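Local atomic coordinates of PRESAN domain-containing protein (Plasmodium falciparum, PDB entry 7D2W), a protein that is of uncertain function but belongs to the PHIST-like proteins of the malaria parasite and probably acts through protein binding by its helical PRESAN domain. Residues R65-K75 with Q135-N144. Numbering follows the deposited sequence.
Sequences RTYLLNIWNHK and QTNRFYNLLN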
loop_
_atom_site.group_PDB
_atom_site.type_symbol
_atom_site.label_atom_id
_atom_site.label_comp_id
_atom_site.label_asym_id
_atom_site.label_seq_id
_atom_site.Cartn_x
_atom_site.Cartn_y
_atom_site.Cartn_z
ATOM N N ARG A 65 10.918 23.952 16.877
ATOM C CA ARG A 65 11.588 22.750 16.383
ATOM C C ARG A 65 11.401 21.568 17.331
ATOM O O ARG A 65 11.184 20.434 16.878
ATOM C CB ARG A 65 13.077 23.038 16.162
ATOM C CG ARG A 65 13.965 21.810 16.309
ATOM C CD ARG A 65 15.429 22.155 16.158
ATOM N NE ARG A 65 15.757 22.411 14.764
ATOM C CZ ARG A 65 16.499 21.609 14.013
ATOM N NH1 ARG A 65 17.007 20.497 14.524
ATOM N NH2 ARG A 65 16.732 21.925 12.751
ATOM N N THR A 66 11.478 21.810 18.652
ATOM C CA THR A 66 11.185 20.762 19.632
ATOM C C THR A 66 9.832 20.122 19.364
ATOM O O THR A 66 9.676 18.898 19.450
ATOM C CB THR A 66 11.203 21.335 21.051
ATOM O OG1 THR A 66 12.534 21.706 21.411
ATOM C CG2 THR A 66 10.667 20.309 22.052
ATOM N N TYR A 67 8.838 20.943 19.048
ATOM C CA TYR A 67 7.519 20.423 18.713
ATOM C C TYR A 67 7.600 19.552 17.473
ATOM O O TYR A 67 7.099 18.422 17.449
ATOM C CB TYR A 67 6.559 21.598 18.506
ATOM C CG TYR A 67 5.075 21.291 18.563
ATOM C CD1 TYR A 67 4.581 20.024 18.278
ATOM C CD2 TYR A 67 4.167 22.291 18.862
ATOM C CE1 TYR A 67 3.224 19.767 18.307
ATOM C CE2 TYR A 67 2.813 22.051 18.894
ATOM C CZ TYR A 67 2.342 20.789 18.612
ATOM O OH TYR A 67 0.986 20.545 18.632
ATOM N N LEU A 68 8.258 20.062 16.429
ATOM C CA LEU A 68 8.406 19.294 15.199
ATOM C C LEU A 68 9.126 17.971 15.440
ATOM O O LEU A 68 8.767 16.947 14.838
ATOM C CB LEU A 68 9.149 20.139 14.164
ATOM C CG LEU A 68 8.261 21.257 13.610
ATOM C CD1 LEU A 68 9.031 22.119 12.623
ATOM C CD2 LEU A 68 7.005 20.676 12.956
ATOM N N LEU A 69 10.137 17.960 16.321
ATOM C CA LEU A 69 10.847 16.709 16.583
ATOM C C LEU A 69 9.965 15.725 17.337
ATOM O O LEU A 69 10.043 14.513 17.113
ATOM C CB LEU A 69 12.136 16.979 17.365
ATOM C CG LEU A 69 13.143 17.868 16.619
ATOM C CD1 LEU A 69 14.266 18.387 17.510
ATOM C CD2 LEU A 69 13.696 17.108 15.427
ATOM N N ASN A 70 9.130 16.233 18.239
ATOM C CA ASN A 70 8.155 15.411 18.946
ATOM C C ASN A 70 7.190 14.742 17.964
ATOM O O ASN A 70 6.928 13.543 18.069
ATOM C CB ASN A 70 7.396 16.293 19.943
ATOM C CG ASN A 70 6.482 15.509 20.857
ATOM O OD1 ASN A 70 5.364 15.153 20.483
ATOM N ND2 ASN A 70 6.941 15.260 22.081
ATOM N N ILE A 71 6.677 15.517 17.014
ATOM C CA ILE A 71 5.799 14.957 15.982
ATOM C C ILE A 71 6.510 13.846 15.212
ATOM O O ILE A 71 5.932 12.782 14.957
ATOM C CB ILE A 71 5.319 16.080 15.043
ATOM C CG1 ILE A 71 4.251 16.931 15.733
ATOM C CG2 ILE A 71 4.804 15.517 13.730
ATOM C CD1 ILE A 71 4.163 18.335 15.181
ATOM N N TRP A 72 7.774 14.066 14.835
ATOM C CA TRP A 72 8.519 13.034 14.112
ATOM C C TRP A 72 8.686 11.752 14.939
ATOM O O TRP A 72 8.648 10.645 14.391
ATOM C CB TRP A 72 9.879 13.589 13.688
ATOM C CG TRP A 72 10.632 12.733 12.706
ATOM C CD1 TRP A 72 11.806 12.066 12.934
ATOM C CD2 TRP A 72 10.273 12.459 11.342
ATOM N NE1 TRP A 72 12.193 11.399 11.795
ATOM C CE2 TRP A 72 11.277 11.626 10.807
ATOM C CE3 TRP A 72 9.206 12.847 10.520
ATOM C CZ2 TRP A 72 11.246 11.162 9.494
ATOM C CZ3 TRP A 72 9.177 12.383 9.206
ATOM C CH2 TRP A 72 10.200 11.561 8.707
ATOM N N ASN A 73 8.882 11.876 16.254
ATOM C CA ASN A 73 8.951 10.677 17.084
ATOM C C ASN A 73 7.627 9.918 17.065
ATOM O O ASN A 73 7.617 8.684 17.037
ATOM C CB ASN A 73 9.345 11.040 18.520
ATOM C CG ASN A 73 10.783 11.500 18.621
ATOM O OD1 ASN A 73 11.607 11.184 17.760
ATOM N ND2 ASN A 73 11.098 12.245 19.678
ATOM N N HIS A 74 6.497 10.631 17.089
ATOM C CA HIS A 74 5.209 9.956 16.943
ATOM C C HIS A 74 5.085 9.300 15.564
ATOM O O HIS A 74 4.502 8.218 15.436
ATOM C CB HIS A 74 4.053 10.938 17.167
ATOM C CG HIS A 74 3.896 11.388 18.591
ATOM N ND1 HIS A 74 3.507 10.543 19.612
ATOM C CD2 HIS A 74 4.081 12.606 19.158
ATOM C CE1 HIS A 74 3.466 11.221 20.748
ATOM N NE2 HIS A 74 3.816 12.473 20.502
ATOM N N LYS A 75 5.602 9.951 14.519
ATOM C CA LYS A 75 5.632 9.322 13.196
ATOM C C LYS A 75 6.427 8.020 13.233
ATOM O O LYS A 75 5.979 6.987 12.718
ATOM C CB LYS A 75 6.224 10.291 12.166
ATOM C CG LYS A 75 6.423 9.668 10.766
ATOM C CD LYS A 75 7.852 9.165 10.575
ATOM C CE LYS A 75 8.080 8.599 9.163
ATOM N NZ LYS A 75 9.434 7.968 9.106
ATOM N N GLN A 135 14.361 8.842 5.439
ATOM C CA GLN A 135 13.303 9.803 5.737
ATOM C C GLN A 135 13.732 10.811 6.798
ATOM O O GLN A 135 13.463 12.009 6.669
ATOM C CB GLN A 135 12.034 9.065 6.176
ATOM C CG GLN A 135 11.380 8.338 5.004
ATOM C CD GLN A 135 10.051 7.722 5.373
ATOM O OE1 GLN A 135 9.693 7.635 6.551
ATOM N NE2 GLN A 135 9.300 7.299 4.367
ATOM N N THR A 136 14.372 10.344 7.872
ATOM C CA THR A 136 14.812 11.262 8.920
ATOM C C THR A 136 15.774 12.309 8.367
ATOM O O THR A 136 15.687 13.492 8.723
ATOM C CB THR A 136 15.459 10.475 10.060
ATOM O OG1 THR A 136 14.449 9.704 10.718
ATOM C CG2 THR A 136 16.125 11.421 11.082
ATOM N N ASN A 137 16.688 11.897 7.484
ATOM C CA ASN A 137 17.611 12.857 6.883
ATOM C C ASN A 137 16.864 13.882 6.044
ATOM O O ASN A 137 17.166 15.080 6.106
ATOM C CB ASN A 137 18.650 12.134 6.021
ATOM C CG ASN A 137 19.631 11.343 6.848
ATOM O OD1 ASN A 137 19.783 11.589 8.045
ATOM N ND2 ASN A 137 20.301 10.380 6.219
ATOM N N ARG A 138 15.901 13.427 5.232
ATOM C CA ARG A 138 15.077 14.360 4.473
ATOM C C ARG A 138 14.293 15.283 5.402
ATOM O O ARG A 138 14.074 16.453 5.076
ATOM C CB ARG A 138 14.135 13.593 3.539
ATOM C CG ARG A 138 14.850 12.966 2.316
ATOM C CD ARG A 138 14.026 11.862 1.641
ATOM N NE ARG A 138 12.667 12.290 1.312
ATOM C CZ ARG A 138 11.601 11.486 1.302
ATOM N NH1 ARG A 138 11.716 10.184 1.585
ATOM N NH2 ARG A 138 10.411 11.987 1.002
ATOM N N PHE A 139 13.888 14.784 6.575
ATOM C CA PHE A 139 13.154 15.616 7.523
ATOM C C PHE A 139 14.031 16.740 8.075
ATOM O O PHE A 139 13.613 17.903 8.117
ATOM C CB PHE A 139 12.615 14.740 8.660
ATOM C CG PHE A 139 11.841 15.491 9.699
ATOM C CD1 PHE A 139 10.662 16.143 9.372
ATOM C CD2 PHE A 139 12.277 15.521 11.012
ATOM C CE1 PHE A 139 9.940 16.823 10.330
ATOM C CE2 PHE A 139 11.552 16.197 11.983
ATOM C CZ PHE A 139 10.380 16.847 11.635
ATOM N N TYR A 140 15.251 16.412 8.503
ATOM C CA TYR A 140 16.129 17.441 9.052
ATOM C C TYR A 140 16.498 18.480 7.999
ATOM O O TYR A 140 16.620 19.672 8.307
ATOM C CB TYR A 140 17.373 16.792 9.656
ATOM C CG TYR A 140 17.167 16.380 11.090
ATOM C CD1 TYR A 140 17.356 17.286 12.128
ATOM C CD2 TYR A 140 16.780 15.089 11.410
ATOM C CE1 TYR A 140 17.164 16.909 13.448
ATOM C CE2 TYR A 140 16.581 14.703 12.722
ATOM C CZ TYR A 140 16.775 15.611 13.735
ATOM O OH TYR A 140 16.582 15.221 15.040
ATOM N N ASN A 141 16.666 18.057 6.746
ATOM C CA ASN A 141 16.954 19.023 5.692
ATOM C C ASN A 141 15.783 19.976 5.483
ATOM O O ASN A 141 15.981 21.182 5.305
ATOM C CB ASN A 141 17.326 18.293 4.403
ATOM C CG ASN A 141 18.664 17.571 4.512
ATOM O OD1 ASN A 141 19.278 17.543 5.579
ATOM N ND2 ASN A 141 19.119 16.984 3.410
ATOM N N LEU A 142 14.555 19.459 5.520
ATOM C CA LEU A 142 13.378 20.316 5.444
ATOM C C LEU A 142 13.358 21.324 6.581
ATOM O O LEU A 142 13.098 22.512 6.369
ATOM C CB LEU A 142 12.119 19.461 5.486
ATOM C CG LEU A 142 10.957 19.867 4.595
ATOM C CD1 LEU A 142 11.433 20.107 3.179
ATOM C CD2 LEU A 142 9.951 18.748 4.622
ATOM N N LEU A 143 13.613 20.858 7.802
ATOM C CA LEU A 143 13.640 21.762 8.946
ATOM C C LEU A 143 14.682 22.855 8.753
ATOM O O LEU A 143 14.400 24.045 8.940
ATOM C CB LEU A 143 13.927 20.980 10.229
ATOM C CG LEU A 143 12.876 19.977 10.709
ATOM C CD1 LEU A 143 13.120 19.624 12.160
ATOM C CD2 LEU A 143 11.459 20.496 10.501
ATOM N N ASN A 144 15.897 22.465 8.371
ATOM C CA ASN A 144 16.994 23.423 8.334
ATOM C C ASN A 144 16.787 24.478 7.256
ATOM O O ASN A 144 17.244 25.613 7.412
ATOM C CB ASN A 144 18.322 22.682 8.148
ATOM C CG ASN A 144 18.678 21.812 9.353
ATOM O OD1 ASN A 144 18.191 22.042 10.459
ATOM N ND2 ASN A 144 19.527 20.810 9.137
HETATM O O HOH W 1 12.071 8.099 10.228
#
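Trp72 reaches across from helix 65-93 to stack on Phe139 of helix 117-144, two antiparallel members of the helical bundle that forms the PRESAN domain; the segment axes run 160° apart. CB, CG, CD2 and CE3 of Trp72 all lie against Phe139, CB 3.5 Å from its CE2. With CG anti to the backbone N, chi1 -168° lays the indole across the gap, and its five-membered part forms an offset stack with the flat, apolar phenyl ring, centroids 4.3 Å apart and planes nearly parallel. Farther out, Phe139 CB sits over the six-membered ring in a CH-pi contact, while CZ2 and CH2 come against the backbone of Gln135 and Thr136. Tryptophan suits this place because it is broad and apolar yet carries one N-H: NE1 donates in the ring plane to Thr136 OG1 (3.0 Å, 156°), a hydroxyl that can also meet a water. On the face away from Phe139, Lys75 CD lies near the ring's rim; lysine joins this methylene chain to an ammonium group, and NZ bonds Gln135 OE1 at 2.6 Å. Glutamine offers that acceptor and a donor too, NE2 bonding Glu162 and the carbonyl of Cys159 on helix 149-181. Beyond Phe139 the helices meet through apolar leucines, Leu68 CD1 lying 3.6 Å from Leu143 CD2. A single water accepts from Lys75 NZ and also bonds Thr136 OG1, each at 2.9 Å.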